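Local coordinates for YokD protein (Bacillus subtilis, PDB 2NYG), which binds coenzyme A as a homodimer of the antibiotic N-acetyltransferase family and may contribute to antibiotic resistance, at residues 250-253 / 254-258; 171-174 / 175-178; 79-83 / 84-88; 230-234 / 235-239. All blocks are in the same frame, centred on the assembly; numbering follows the deposited sequence.

Contact 1: 250-253 / 254-258; sequences FSLT and EAVDF
Leu252 O takes the shortest sound bond here, an i to i+4 helix bond from Val256 N at 2.8 Å. Leu252 CD2 meets Val256 CG2 at 3.7 Å, the two side chains lying side by side and pointing the same way towards helix 183-187. One residue on, Asp257 N bonds Thr253 O at 3.2 Å, while Tyr165 takes up the polar ends of both residues: its carbonyl bonds Thr253 OG1 and its hydroxyl Asp257 OD1.

Ser251 uses both of its oxygens. Its carbonyl O receives Ala255 N at 3.1 Å. With OG anti to the backbone N (chi1 177°), the hydroxyl reaches the N-H of Glu254 at the start of the helix and accepts Glu254 N at 3.2 Å. Glu254 OE2 stays 5.1 Å from Ser251 N, so the reciprocal bond of a capping box is not made. Before the cap, Phe250 CE1 meets Ala255 CB at 3.5 Å, an oblique approach to the ring. This geometry is characteristic of a serine N-cap, here joining strand 245-251 directly to the C-terminal helix 252-268.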
# COMPACT_ATOMS: atom_id res chain seq x y z
N PHE A 250 1.83 -20.03 17.46
CA PHE A 250 1.90 -21.49 17.51
C PHE A 250 2.68 -22.10 16.35
O PHE A 250 3.03 -21.42 15.39
CB PHE A 250 0.49 -22.08 17.55
CG PHE A 250 -0.37 -21.68 16.39
CD1 PHE A 250 -0.27 -22.34 15.17
CD2 PHE A 250 -1.32 -20.66 16.53
CE1 PHE A 250 -1.09 -21.99 14.10
CE2 PHE A 250 -2.14 -20.31 15.47
CZ PHE A 250 -2.03 -20.97 14.25
N SER A 251 2.95 -23.39 16.47
CA SER A 251 3.69 -24.14 15.47
C SER A 251 2.88 -24.31 14.18
O SER A 251 1.71 -24.68 14.23
CB SER A 251 4.05 -25.51 16.04
OG SER A 251 4.71 -26.29 15.07
N LEU A 252 3.48 -24.03 13.04
CA LEU A 252 2.76 -24.14 11.79
C LEU A 252 2.64 -25.61 11.42
O LEU A 252 1.55 -26.09 11.08
CB LEU A 252 3.47 -23.35 10.69
CG LEU A 252 2.85 -23.31 9.28
CD1 LEU A 252 3.31 -22.09 8.54
CD2 LEU A 252 3.24 -24.56 8.51
N THR A 253 3.76 -26.33 11.50
CA THR A 253 3.80 -27.76 11.21
C THR A 253 2.78 -28.51 12.08
O THR A 253 2.11 -29.43 11.63
CB THR A 253 5.19 -28.31 11.49
OG1 THR A 253 6.13 -27.61 10.67
CG2 THR A 253 5.24 -29.78 11.16
N GLU A 254 2.69 -28.09 13.33
CA GLU A 254 1.80 -28.69 14.31
C GLU A 254 0.36 -28.38 13.97
O GLU A 254 -0.53 -29.20 14.17
CB GLU A 254 2.18 -28.12 15.67
CG GLU A 254 1.54 -28.70 16.89
CD GLU A 254 2.34 -28.35 18.13
OE1 GLU A 254 1.75 -28.24 19.22
OE2 GLU A 254 3.57 -28.19 18.02
N ALA A 255 0.13 -27.19 13.44
CA ALA A 255 -1.21 -26.76 13.08
C ALA A 255 -1.67 -27.48 11.82
O ALA A 255 -2.81 -27.91 11.72
CB ALA A 255 -1.23 -25.23 12.86
N VAL A 256 -0.79 -27.60 10.84
CA VAL A 256 -1.20 -28.27 9.61
C VAL A 256 -1.57 -29.72 9.89
O VAL A 256 -2.62 -30.20 9.45
CB VAL A 256 -0.09 -28.22 8.52
CG1 VAL A 256 -0.56 -28.93 7.26
CG2 VAL A 256 0.26 -26.78 8.19
N ASP A 257 -0.72 -30.41 10.64
CA ASP A 257 -0.96 -31.81 10.94
C ASP A 257 -2.31 -32.03 11.60
O ASP A 257 -3.02 -32.95 11.21
CB ASP A 257 0.16 -32.38 11.81
CG ASP A 257 1.46 -32.52 11.05
OD1 ASP A 257 1.41 -32.55 9.80
OD2 ASP A 257 2.53 -32.61 11.70
N PHE A 258 -2.65 -31.21 12.58
CA PHE A 258 -3.92 -31.33 13.28
C PHE A 258 -5.08 -31.07 12.34
O PHE A 258 -6.11 -31.73 12.41
CB PHE A 258 -3.99 -30.35 14.45
CG PHE A 258 -5.23 -30.50 15.28
CD1 PHE A 258 -5.28 -31.41 16.32
CD2 PHE A 258 -6.36 -29.73 15.00
CE1 PHE A 258 -6.44 -31.57 17.09
CE2 PHE A 258 -7.53 -29.87 15.75
CZ PHE A 258 -7.57 -30.79 16.80

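Contact 2: 171-174 / 175-178; sequences VLLL and GADF
A sheet strand running out into a cofactor-binding loop is the setting in which Leu173 meets Ala176, Asp177 and Phe178. Leu173 points from strand 170-174 into the turned-back chain. Its CB lies 3.2 Å from Ala176 O, and its branches reach further along the loop. Holding CG beside the backbone N (chi1 -61°) sends CD1 towards the peptide after Asp177, 3.7 Å from Asp177 C. The same methyl is 4.0 Å from Phe178 CD2, approaching that ring obliquely. Leu173 CD2 passes Ala176 CB more loosely, at 4.5 Å.

The reversal depends on Gly175, whose positive phi of 83° places it in the left-handed region; at these backbone angles a CB would run into Leu174 O, so the turn calls for glycine. Strand 170-174 is an inner strand of the mixed seven-stranded sheet, between 32-37 and 245-251, and the loop leaves its C-terminal end. There Ala176 touches the bound coenzyme A, and Gly175 lies against Ser41, one of the residues that bind CoA.

Further along, Phe178 N donates to Asp177 OD1 at 2.7 Å, meeting the lone pair that faces away from the other carboxylate oxygen. Asp177 OD1 also has outside partners, a salt bridge from Arg248 of strand 245-251 and a hydrogen bond from Gln225 of helix 224-234.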
# COMPACT_ATOMS: atom_id res chain seq x y z
N VAL A 171 3.13 -19.54 13.41
CA VAL A 171 2.10 -18.69 12.87
C VAL A 171 1.87 -17.63 13.94
O VAL A 171 1.94 -17.92 15.13
CB VAL A 171 0.77 -19.46 12.62
CG1 VAL A 171 -0.29 -18.50 12.10
CG2 VAL A 171 0.99 -20.56 11.63
N LEU A 172 1.65 -16.39 13.54
CA LEU A 172 1.40 -15.33 14.50
C LEU A 172 0.11 -14.64 14.11
O LEU A 172 0.03 -14.01 13.06
CB LEU A 172 2.54 -14.31 14.51
CG LEU A 172 2.21 -13.02 15.27
CD1 LEU A 172 1.89 -13.35 16.71
CD2 LEU A 172 3.37 -12.05 15.21
N LEU A 173 -0.90 -14.77 14.94
CA LEU A 173 -2.15 -14.11 14.67
C LEU A 173 -2.08 -12.86 15.54
O LEU A 173 -2.19 -12.93 16.76
CB LEU A 173 -3.34 -14.99 15.07
CG LEU A 173 -3.43 -16.33 14.33
CD1 LEU A 173 -4.61 -17.12 14.84
CD2 LEU A 173 -3.57 -16.09 12.85
N LEU A 174 -1.83 -11.74 14.89
CA LEU A 174 -1.71 -10.45 15.56
C LEU A 174 -3.02 -9.71 15.38
O LEU A 174 -3.23 -8.98 14.41
CB LEU A 174 -0.52 -9.69 14.96
CG LEU A 174 -0.13 -8.27 15.32
CD1 LEU A 174 -0.30 -7.98 16.78
CD2 LEU A 174 1.31 -8.10 14.90
N GLY A 175 -3.92 -9.91 16.31
CA GLY A 175 -5.20 -9.27 16.19
C GLY A 175 -6.14 -10.06 15.30
O GLY A 175 -7.27 -9.66 15.12
N ALA A 176 -5.68 -11.17 14.72
CA ALA A 176 -6.54 -11.99 13.86
C ALA A 176 -6.92 -13.30 14.53
O ALA A 176 -6.29 -13.72 15.49
CB ALA A 176 -5.86 -12.28 12.55
N ASP A 177 -7.94 -13.95 14.00
CA ASP A 177 -8.38 -15.23 14.54
C ASP A 177 -7.98 -16.34 13.58
O ASP A 177 -7.33 -16.10 12.56
CB ASP A 177 -9.90 -15.25 14.75
CG ASP A 177 -10.31 -16.07 15.98
OD1 ASP A 177 -9.72 -17.15 16.22
OD2 ASP A 177 -11.23 -15.63 16.70
N PHE A 178 -8.38 -17.56 13.91
CA PHE A 178 -8.06 -18.73 13.11
C PHE A 178 -8.59 -18.74 11.68
O PHE A 178 -7.99 -19.33 10.79
CB PHE A 178 -8.55 -19.97 13.82
CG PHE A 178 -7.74 -20.33 15.03
CD1 PHE A 178 -8.30 -20.32 16.30
CD2 PHE A 178 -6.40 -20.70 14.88
CE1 PHE A 178 -7.55 -20.68 17.41
CE2 PHE A 178 -5.64 -21.05 15.99
CZ PHE A 178 -6.21 -21.05 17.26

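Contact 3: 79-83 / 84-88; sequences KEWGN and PPVPE
Trp81 carries the side-chain contact with Val86. Its CG lies beside the backbone N (chi1 -72°), which lays the indole alongside the returning chain, and the two side chains run side by side in the same direction. Val86 CG2 comes up to the benzo edge of the ring, in its plane, 3.5 Å from Trp81 CE3 and 3.9 Å from Trp81 CZ3. The contact is thus a methyl at a ring edge, not a CH-pi interaction over a face. At the other end of the indole, NE1 is hydrogen-bonded to Ser76 OG, which ties the ring to the preceding part of the loop.

Next comes Gly82, whose CA is 3.7 Å from Pro85 CB. The peptide between Asn83 and Pro84 is cis, which brings the CA atoms of these two residues to 2.9 Å. With this cis proline at its third position, the reversal over 82-85 is a type VI turn, set in the long surface loop that joins strand 65-69 to helix 93-96. Across its base, the CA atoms of Gly82 and Pro85 stand 3.6 Å apart. No hydrogen bond joins the two segments; Val86 O is bonded by Trp91 NE1. Trp81 also packs on Trp44 of the second subunit.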
# COMPACT_ATOMS: atom_id res chain seq x y z
N LYS A 79 -16.83 -14.62 -13.32
CA LYS A 79 -17.99 -15.46 -13.02
C LYS A 79 -18.04 -15.77 -11.52
O LYS A 79 -19.02 -15.46 -10.84
CB LYS A 79 -17.92 -16.76 -13.80
N GLU A 80 -16.96 -16.37 -11.02
CA GLU A 80 -16.84 -16.75 -9.61
C GLU A 80 -17.04 -15.58 -8.67
O GLU A 80 -17.22 -15.77 -7.47
CB GLU A 80 -15.48 -17.37 -9.37
N TRP A 81 -17.01 -14.37 -9.21
CA TRP A 81 -17.17 -13.16 -8.40
C TRP A 81 -18.55 -13.08 -7.77
O TRP A 81 -19.51 -13.65 -8.30
CB TRP A 81 -16.93 -11.92 -9.25
CG TRP A 81 -15.50 -11.71 -9.63
CD1 TRP A 81 -14.44 -12.51 -9.32
CD2 TRP A 81 -14.97 -10.61 -10.39
NE1 TRP A 81 -13.28 -11.98 -9.84
CE2 TRP A 81 -13.57 -10.81 -10.49
CE3 TRP A 81 -15.54 -9.47 -10.98
CZ2 TRP A 81 -12.73 -9.92 -11.17
CZ3 TRP A 81 -14.70 -8.59 -11.65
CH2 TRP A 81 -13.32 -8.82 -11.75
N GLY A 82 -18.65 -12.36 -6.66
CA GLY A 82 -19.93 -12.22 -5.99
C GLY A 82 -19.88 -11.33 -4.76
O GLY A 82 -20.81 -11.35 -3.95
N ASN A 83 -18.81 -10.56 -4.63
CA ASN A 83 -18.64 -9.66 -3.49
C ASN A 83 -18.10 -8.29 -3.91
O ASN A 83 -16.99 -7.92 -3.54
CB ASN A 83 -17.68 -10.26 -2.46
CG ASN A 83 -18.19 -11.54 -1.86
OD1 ASN A 83 -19.21 -11.55 -1.16
ND2 ASN A 83 -17.50 -12.64 -2.13
N PRO A 84 -18.88 -7.55 -4.71
CA PRO A 84 -20.20 -7.92 -5.22
C PRO A 84 -20.05 -8.63 -6.56
O PRO A 84 -18.95 -8.74 -7.10
CB PRO A 84 -20.88 -6.57 -5.39
CG PRO A 84 -19.76 -5.76 -5.96
CD PRO A 84 -18.57 -6.15 -5.07
N PRO A 85 -21.16 -9.14 -7.10
CA PRO A 85 -21.05 -9.82 -8.39
C PRO A 85 -21.02 -8.76 -9.49
O PRO A 85 -21.21 -7.57 -9.23
CB PRO A 85 -22.31 -10.67 -8.43
CG PRO A 85 -23.29 -9.82 -7.69
CD PRO A 85 -22.49 -9.34 -6.51
N VAL A 86 -20.78 -9.20 -10.72
CA VAL A 86 -20.71 -8.29 -11.87
C VAL A 86 -21.59 -8.81 -13.00
O VAL A 86 -21.63 -10.02 -13.27
CB VAL A 86 -19.26 -8.16 -12.40
CG1 VAL A 86 -19.24 -7.39 -13.71
CG2 VAL A 86 -18.39 -7.46 -11.38
N PRO A 87 -22.30 -7.90 -13.68
CA PRO A 87 -23.19 -8.26 -14.80
C PRO A 87 -22.48 -9.17 -15.78
O PRO A 87 -21.35 -8.89 -16.20
CB PRO A 87 -23.53 -6.91 -15.41
CG PRO A 87 -23.54 -5.99 -14.23
CD PRO A 87 -22.32 -6.44 -13.43
N GLU A 88 -23.13 -10.26 -16.15
CA GLU A 88 -22.52 -11.21 -17.06
C GLU A 88 -22.09 -10.63 -18.40
O GLU A 88 -21.16 -11.13 -19.04
CB GLU A 88 -23.48 -12.38 -17.29
CG GLU A 88 -22.96 -13.41 -18.27
CD GLU A 88 -23.95 -14.54 -18.48
OE1 GLU A 88 -25.13 -14.34 -18.13
OE2 GLU A 88 -23.56 -15.61 -18.99

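Contact 4: 230-234 / 235-239; sequences AFEAE and HNMKV
Phe231 and His235 lie with their ring planes almost parallel, 8° apart, but laterally offset, so that little of one ring covers the other, with centroids separated by 4.5 Å. The slide puts the histidine CB, not its imidazole, over the phenyl centre: His235 CB is 3.8 Å from the Phe231 ring centroid and 12° off the normal, a CH-pi contact. In return Phe231 CE1 sits over one face of the imidazole towards its rim, 3.4 Å from His235 CG, while Glu234 O lies over the opposite face. Phe231 CG is anti to the backbone N (chi1 -176°), which carries the phenyl toward His235.

The backbone adds only a weak bond, from His235 N to Phe231 O at 3.1 Å. That same carbonyl O also lies at the imidazole edge, in the ring plane, 3.3 Å from His235 CD2.

Met237 addresses the phenyl differently. Its chain bends at the thioether, bringing CE to the ring edge near the plane, 3.5 Å from Phe231 CD2. Its SD rests 3.5 Å from Glu232 CG, where the two side chains cross at a slant, and the Glu232 carboxylate continues to a salt bridge with Arg248.

These contacts link the C-terminal end of helix 224-234 to edge strand 238-242, with helix 252-268 against Phe231 and His235 and strand 245-251 against Met237.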
# COMPACT_ATOMS: atom_id res chain seq x y z
N ALA A 230 -10.37 -26.34 17.86
CA ALA A 230 -10.22 -27.72 18.26
C ALA A 230 -8.73 -27.96 18.56
O ALA A 230 -8.36 -28.74 19.44
CB ALA A 230 -10.70 -28.68 17.11
N PHE A 231 -7.87 -27.27 17.80
CA PHE A 231 -6.43 -27.37 17.95
C PHE A 231 -6.05 -26.86 19.32
O PHE A 231 -5.10 -27.33 19.91
CB PHE A 231 -5.76 -26.52 16.87
CG PHE A 231 -4.25 -26.59 16.85
CD1 PHE A 231 -3.60 -27.77 16.54
CD2 PHE A 231 -3.48 -25.45 17.09
CE1 PHE A 231 -2.23 -27.82 16.47
CE2 PHE A 231 -2.12 -25.50 17.02
CZ PHE A 231 -1.49 -26.67 16.71
N GLU A 232 -6.80 -25.89 19.81
CA GLU A 232 -6.55 -25.26 21.08
C GLU A 232 -6.91 -26.09 22.28
O GLU A 232 -6.54 -25.74 23.38
CB GLU A 232 -7.35 -23.97 21.18
CG GLU A 232 -6.60 -22.68 20.88
CD GLU A 232 -7.52 -21.43 20.94
OE1 GLU A 232 -8.75 -21.61 21.23
OE2 GLU A 232 -7.04 -20.28 20.71
N ALA A 233 -7.66 -27.16 22.07
CA ALA A 233 -8.07 -27.99 23.18
C ALA A 233 -6.88 -28.63 23.86
O ALA A 233 -6.75 -28.57 25.08
CB ALA A 233 -9.03 -29.05 22.68
N GLU A 234 -5.97 -29.18 23.05
CA GLU A 234 -4.81 -29.90 23.58
C GLU A 234 -3.43 -29.53 23.05
O GLU A 234 -2.46 -30.20 23.34
CB GLU A 234 -5.02 -31.39 23.33
CG GLU A 234 -6.28 -31.93 23.96
CD GLU A 234 -6.47 -33.41 23.73
OE1 GLU A 234 -6.71 -33.83 22.57
OE2 GLU A 234 -6.38 -34.17 24.72
N HIS A 235 -3.34 -28.48 22.24
CA HIS A 235 -2.04 -28.11 21.69
C HIS A 235 -1.43 -26.86 22.28
O HIS A 235 -2.14 -25.90 22.61
CB HIS A 235 -2.15 -28.03 20.18
CG HIS A 235 -2.33 -29.37 19.55
ND1 HIS A 235 -1.26 -30.13 19.13
CD2 HIS A 235 -3.42 -30.15 19.41
CE1 HIS A 235 -1.68 -31.33 18.77
NE2 HIS A 235 -2.99 -31.37 18.94
N ASN A 236 -0.11 -26.89 22.45
CA ASN A 236 0.61 -25.76 23.03
C ASN A 236 0.47 -24.56 22.14
O ASN A 236 0.63 -24.64 20.93
CB ASN A 236 2.08 -26.10 23.22
CG ASN A 236 2.29 -27.12 24.32
OD1 ASN A 236 1.73 -27.00 25.42
ND2 ASN A 236 3.11 -28.14 24.04
N MET A 237 0.16 -23.44 22.77
CA MET A 237 -0.05 -22.21 22.03
C MET A 237 0.13 -21.02 22.96
O MET A 237 -0.50 -20.96 24.01
CB MET A 237 -1.46 -22.25 21.47
CG MET A 237 -1.84 -21.03 20.71
SD MET A 237 -3.53 -21.10 20.20
CE MET A 237 -3.41 -22.45 18.93
N LYS A 238 0.97 -20.08 22.58
CA LYS A 238 1.19 -18.91 23.42
C LYS A 238 0.16 -17.84 23.13
O LYS A 238 -0.10 -17.51 21.98
CB LYS A 238 2.61 -18.38 23.21
CG LYS A 238 3.66 -19.43 23.55
CD LYS A 238 5.07 -18.91 23.48
CE LYS A 238 6.04 -20.01 23.88
NZ LYS A 238 7.47 -19.55 23.85
N VAL A 239 -0.46 -17.32 24.18
CA VAL A 239 -1.45 -16.27 24.02
C VAL A 239 -0.93 -15.04 24.76
O VAL A 239 -0.21 -15.15 25.75
CB VAL A 239 -2.83 -16.72 24.60
CG1 VAL A 239 -3.85 -15.60 24.47
CG2 VAL A 239 -3.34 -17.93 23.84

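Overall arrangement
Contacts 1, 2 and 4 form one connected region. Strands 170-174, 245-251 and 238-242 are neighbours in the mixed sheet, and Phe250 O lies 2.7 Å from Val171 N, a probable hydrogen bond between contacts 1 and 2. Phe178 of contact 2 packs on both Phe250 of contact 1 and Met237 of contact 4. Contacts 1 and 4, centres 10 Å apart, meet through Phe258 against Phe231 and His235. Contact 2 alone touches coenzyme A; the Phe250 side chain is about 12 Å from it. Contact 3, about 17 Å from contact 2 between nearest atoms, has the Asn83 side chain about 13 Å from a bound coenzyme A and meets Trp44, a CoA-binding position, across the subunit boundary.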